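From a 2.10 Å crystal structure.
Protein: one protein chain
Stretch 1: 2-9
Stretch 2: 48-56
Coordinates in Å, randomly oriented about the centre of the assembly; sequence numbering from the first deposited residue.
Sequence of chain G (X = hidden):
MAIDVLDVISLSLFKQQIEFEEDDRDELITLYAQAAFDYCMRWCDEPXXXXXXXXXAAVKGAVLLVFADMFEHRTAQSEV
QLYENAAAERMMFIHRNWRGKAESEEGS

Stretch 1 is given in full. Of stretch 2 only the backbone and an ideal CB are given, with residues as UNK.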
# COMPACT_ATOMS: atom_id res chain seq x y z
N ALA G 2 28.16 -39.24 -27.68
CA ALA G 2 27.44 -38.02 -27.22
C ALA G 2 28.23 -36.78 -27.62
O ALA G 2 29.44 -36.87 -27.87
CB ALA G 2 27.23 -38.06 -25.71
N ILE G 3 27.55 -35.64 -27.68
CA ILE G 3 28.15 -34.38 -28.12
C ILE G 3 28.82 -33.66 -26.96
O ILE G 3 28.26 -33.54 -25.86
CB ILE G 3 27.10 -33.46 -28.80
CG1 ILE G 3 26.42 -34.19 -29.96
CG2 ILE G 3 27.75 -32.16 -29.30
CD1 ILE G 3 25.23 -33.48 -30.53
N ASP G 4 30.04 -33.19 -27.20
CA ASP G 4 30.76 -32.39 -26.23
C ASP G 4 30.33 -30.92 -26.39
O ASP G 4 30.51 -30.33 -27.47
CB ASP G 4 32.26 -32.54 -26.46
CG ASP G 4 33.09 -31.65 -25.54
OD1 ASP G 4 32.51 -30.82 -24.80
OD2 ASP G 4 34.33 -31.78 -25.56
N VAL G 5 29.79 -30.32 -25.33
CA VAL G 5 29.29 -28.93 -25.40
C VAL G 5 30.35 -27.95 -25.93
O VAL G 5 30.02 -27.05 -26.67
CB VAL G 5 28.67 -28.44 -24.05
CG1 VAL G 5 29.69 -28.39 -22.96
CG2 VAL G 5 28.00 -27.06 -24.24
N LEU G 6 31.61 -28.15 -25.57
CA LEU G 6 32.69 -27.27 -26.03
C LEU G 6 32.99 -27.36 -27.54
O LEU G 6 33.67 -26.50 -28.07
CB LEU G 6 33.96 -27.46 -25.19
CG LEU G 6 33.80 -27.11 -23.69
CD1 LEU G 6 35.10 -27.32 -22.93
CD2 LEU G 6 33.32 -25.67 -23.52
N ASP G 7 32.46 -28.38 -28.23
CA ASP G 7 32.56 -28.45 -29.69
C ASP G 7 31.44 -27.67 -30.34
O ASP G 7 31.48 -27.39 -31.54
CB ASP G 7 32.44 -29.89 -30.18
CG ASP G 7 33.66 -30.73 -29.84
OD1 ASP G 7 34.76 -30.16 -29.66
OD2 ASP G 7 33.49 -31.98 -29.77
N VAL G 8 30.41 -27.36 -29.55
CA VAL G 8 29.24 -26.59 -29.98
C VAL G 8 29.49 -25.09 -29.68
O VAL G 8 29.34 -24.25 -30.55
CB VAL G 8 27.96 -27.11 -29.26
CG1 VAL G 8 26.71 -26.32 -29.66
CG2 VAL G 8 27.75 -28.61 -29.52
N ILE G 9 29.87 -24.77 -28.44
CA ILE G 9 30.22 -23.41 -28.06
C ILE G 9 31.53 -23.46 -27.31
O ILE G 9 31.63 -24.14 -26.29
CB ILE G 9 29.18 -22.79 -27.10
CG1 ILE G 9 27.80 -22.77 -27.74
CG2 ILE G 9 29.62 -21.37 -26.64
CD1 ILE G 9 26.68 -22.46 -26.75
N UNK G 48 17.83 -36.66 -33.91
CA UNK G 48 18.55 -36.35 -35.15
C UNK G 48 19.72 -35.38 -35.01
O UNK G 48 20.38 -35.07 -36.01
CB UNK G 48 17.56 -35.77 -36.17
N UNK G 49 19.99 -34.87 -33.81
CA UNK G 49 21.19 -34.05 -33.61
C UNK G 49 22.34 -34.94 -33.17
O UNK G 49 22.54 -35.16 -31.97
CB UNK G 49 20.94 -32.95 -32.58
N UNK G 50 23.09 -35.44 -34.15
CA UNK G 50 24.12 -36.46 -33.92
C UNK G 50 25.49 -35.88 -33.61
O UNK G 50 26.23 -36.44 -32.80
CB UNK G 50 24.23 -37.37 -35.15
N UNK G 51 25.81 -34.78 -34.29
CA UNK G 51 27.10 -34.09 -34.12
C UNK G 51 26.91 -32.61 -33.72
O UNK G 51 25.82 -32.04 -33.89
CB UNK G 51 27.91 -34.18 -35.41
N UNK G 52 27.98 -32.00 -33.20
CA UNK G 52 27.97 -30.61 -32.71
C UNK G 52 27.41 -29.61 -33.73
O UNK G 52 26.67 -28.70 -33.36
CB UNK G 52 29.39 -30.19 -32.32
N UNK G 53 27.77 -29.82 -35.00
CA UNK G 53 27.33 -28.97 -36.10
C UNK G 53 25.82 -29.06 -36.37
O UNK G 53 25.25 -28.21 -37.05
CB UNK G 53 28.10 -29.34 -37.37
N UNK G 54 25.17 -30.09 -35.82
CA UNK G 54 23.71 -30.22 -35.96
C UNK G 54 22.91 -29.25 -35.07
O UNK G 54 21.75 -28.95 -35.36
CB UNK G 54 23.30 -31.66 -35.63
N UNK G 55 23.51 -28.77 -33.98
CA UNK G 55 22.75 -27.96 -33.01
C UNK G 55 22.35 -26.59 -33.58
O UNK G 55 23.21 -25.82 -34.01
CB UNK G 55 23.58 -27.76 -31.74
N UNK G 56 21.04 -26.29 -33.59
CA UNK G 56 20.58 -25.01 -34.11
C UNK G 56 21.03 -23.81 -33.27
O UNK G 56 21.23 -23.92 -32.05
CB UNK G 56 19.05 -25.02 -34.20

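Position 48 lies beyond the reach of stretch 1: nothing of it comes within 5.5 Å of the ideal CB, so the contact sets no demand on size or polarity. The residue is Ala48, which takes no part in the contact.

At position 49 the CA-to-CB bond runs sideways, and the ideal CB stands 4.8 Å from Ile3 CD1. A side chain here can border the tip of that isoleucine or turn from it, so apolar residues of almost any size would suit, and the backbone (phi -92°, psi 91°) is open to most of them. The deposited residue is Trp49. With chi1 at -59° (m), its end leads away from stretch 1, and the nearest contact is made by the main chain, Ile3 CD1 lying 3.5 Å from Trp49 O.

Position 50 points its CB away into open space. Its backbone still borders stretch 1, but a long polar or charged side chain would be as acceptable as a short one. It is Lys50, whose carbonyl packs on the isoleucine, with Ile3 CG1 3.6 Å from Lys50 O, while the side chain stays clear.

Position 51 also directs CB away. Its extended backbone (phi -123°, psi 163°) is well suited to a beta-branched residue, though many others would fit. Val51 is found, in rotamer m, and again the carbonyl makes the approach: Ile3 CD1 is 3.7 Å from Val51 O.

Position 52 is the most constrained. Its CB points toward stretch 1 and lies 3.6 Å from both Asp7 O and Val8 CG2 and 4.0 Å from Ile3 CG2. The backbones are close here too, with Val8 CA 5.0 Å from the CA of position 52. With neighbours already at contact distance from CB, a small side chain is the natural choice; alanine fits directly, glycine would leave the apolar contacts unmade, and serine is conceivable. Ala52 is present. Its methyl packs against Val8, with Ala52 CB 3.6 Å from Val8 CG2, and against Ile3, with Ala52 CB 3.9 Å from Ile3 CG2.

Position 53 points away and would accept many residues; it is Ala53, which makes no contact with stretch 1.

At position 54 CB is sideways and out of touch with stretch 1, but the backbone amides of Lys50 and Val51 lie nearby, so a short acceptor would be apt: aspartate, asparagine or serine. Asp54 uses OD2 for both, accepting from Lys50 N at 2.8 Å and from Val51 N at 3.0 Å, and so ties the preceding loop to the 3-10 segment 52-54.

Position 55 again faces stretch 1, its ideal CB 4.0 Å from Val8 CG1. Val8 and the end of Ile3 offer an apolar surface, favouring valine, leucine, isoleucine or methionine. Ile55 (chi1 m, chi2 m) reaches both: Ile55 CD1 is 3.8 Å from Ile3 CD1, and Ile55 CG1 is 4.0 Å from Val8 CG2.

Position 56 is out of reach, and its phi of -66° with psi of 154° admits proline among others. Pro56 occupies the N-cap position before a helix.

Stretch 2, residues 48-56: AWKVAADIP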
# COMPACT_ATOMS: atom_id res chain seq x y z
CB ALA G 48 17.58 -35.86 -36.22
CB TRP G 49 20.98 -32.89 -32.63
CG TRP G 49 19.90 -31.92 -33.02
CD1 TRP G 49 19.46 -31.63 -34.29
CD2 TRP G 49 19.15 -31.08 -32.13
NE1 TRP G 49 18.47 -30.68 -34.23
CE2 TRP G 49 18.26 -30.33 -32.92
CE3 TRP G 49 19.15 -30.90 -30.74
CZ2 TRP G 49 17.35 -29.42 -32.37
CZ3 TRP G 49 18.25 -30.01 -30.19
CH2 TRP G 49 17.37 -29.27 -31.01
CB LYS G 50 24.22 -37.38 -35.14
CG LYS G 50 23.68 -38.79 -34.94
CD LYS G 50 22.24 -38.82 -34.44
CE LYS G 50 21.61 -40.18 -34.66
NZ LYS G 50 21.21 -40.29 -36.08
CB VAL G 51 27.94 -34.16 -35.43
CG1 VAL G 51 28.33 -35.62 -35.73
CG2 VAL G 51 27.20 -33.52 -36.60
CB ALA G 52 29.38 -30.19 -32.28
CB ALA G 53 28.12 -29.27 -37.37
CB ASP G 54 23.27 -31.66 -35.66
CG ASP G 54 23.77 -32.66 -36.69
OD1 ASP G 54 24.12 -32.24 -37.82
OD2 ASP G 54 23.78 -33.87 -36.36
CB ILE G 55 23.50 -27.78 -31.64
CG1 ILE G 55 24.15 -29.11 -31.16
CG2 ILE G 55 22.56 -27.21 -30.58
CD1 ILE G 55 23.18 -30.26 -30.97
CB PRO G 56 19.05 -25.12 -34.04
CG PRO G 56 18.76 -26.57 -33.92
CD PRO G 56 19.92 -27.14 -33.16
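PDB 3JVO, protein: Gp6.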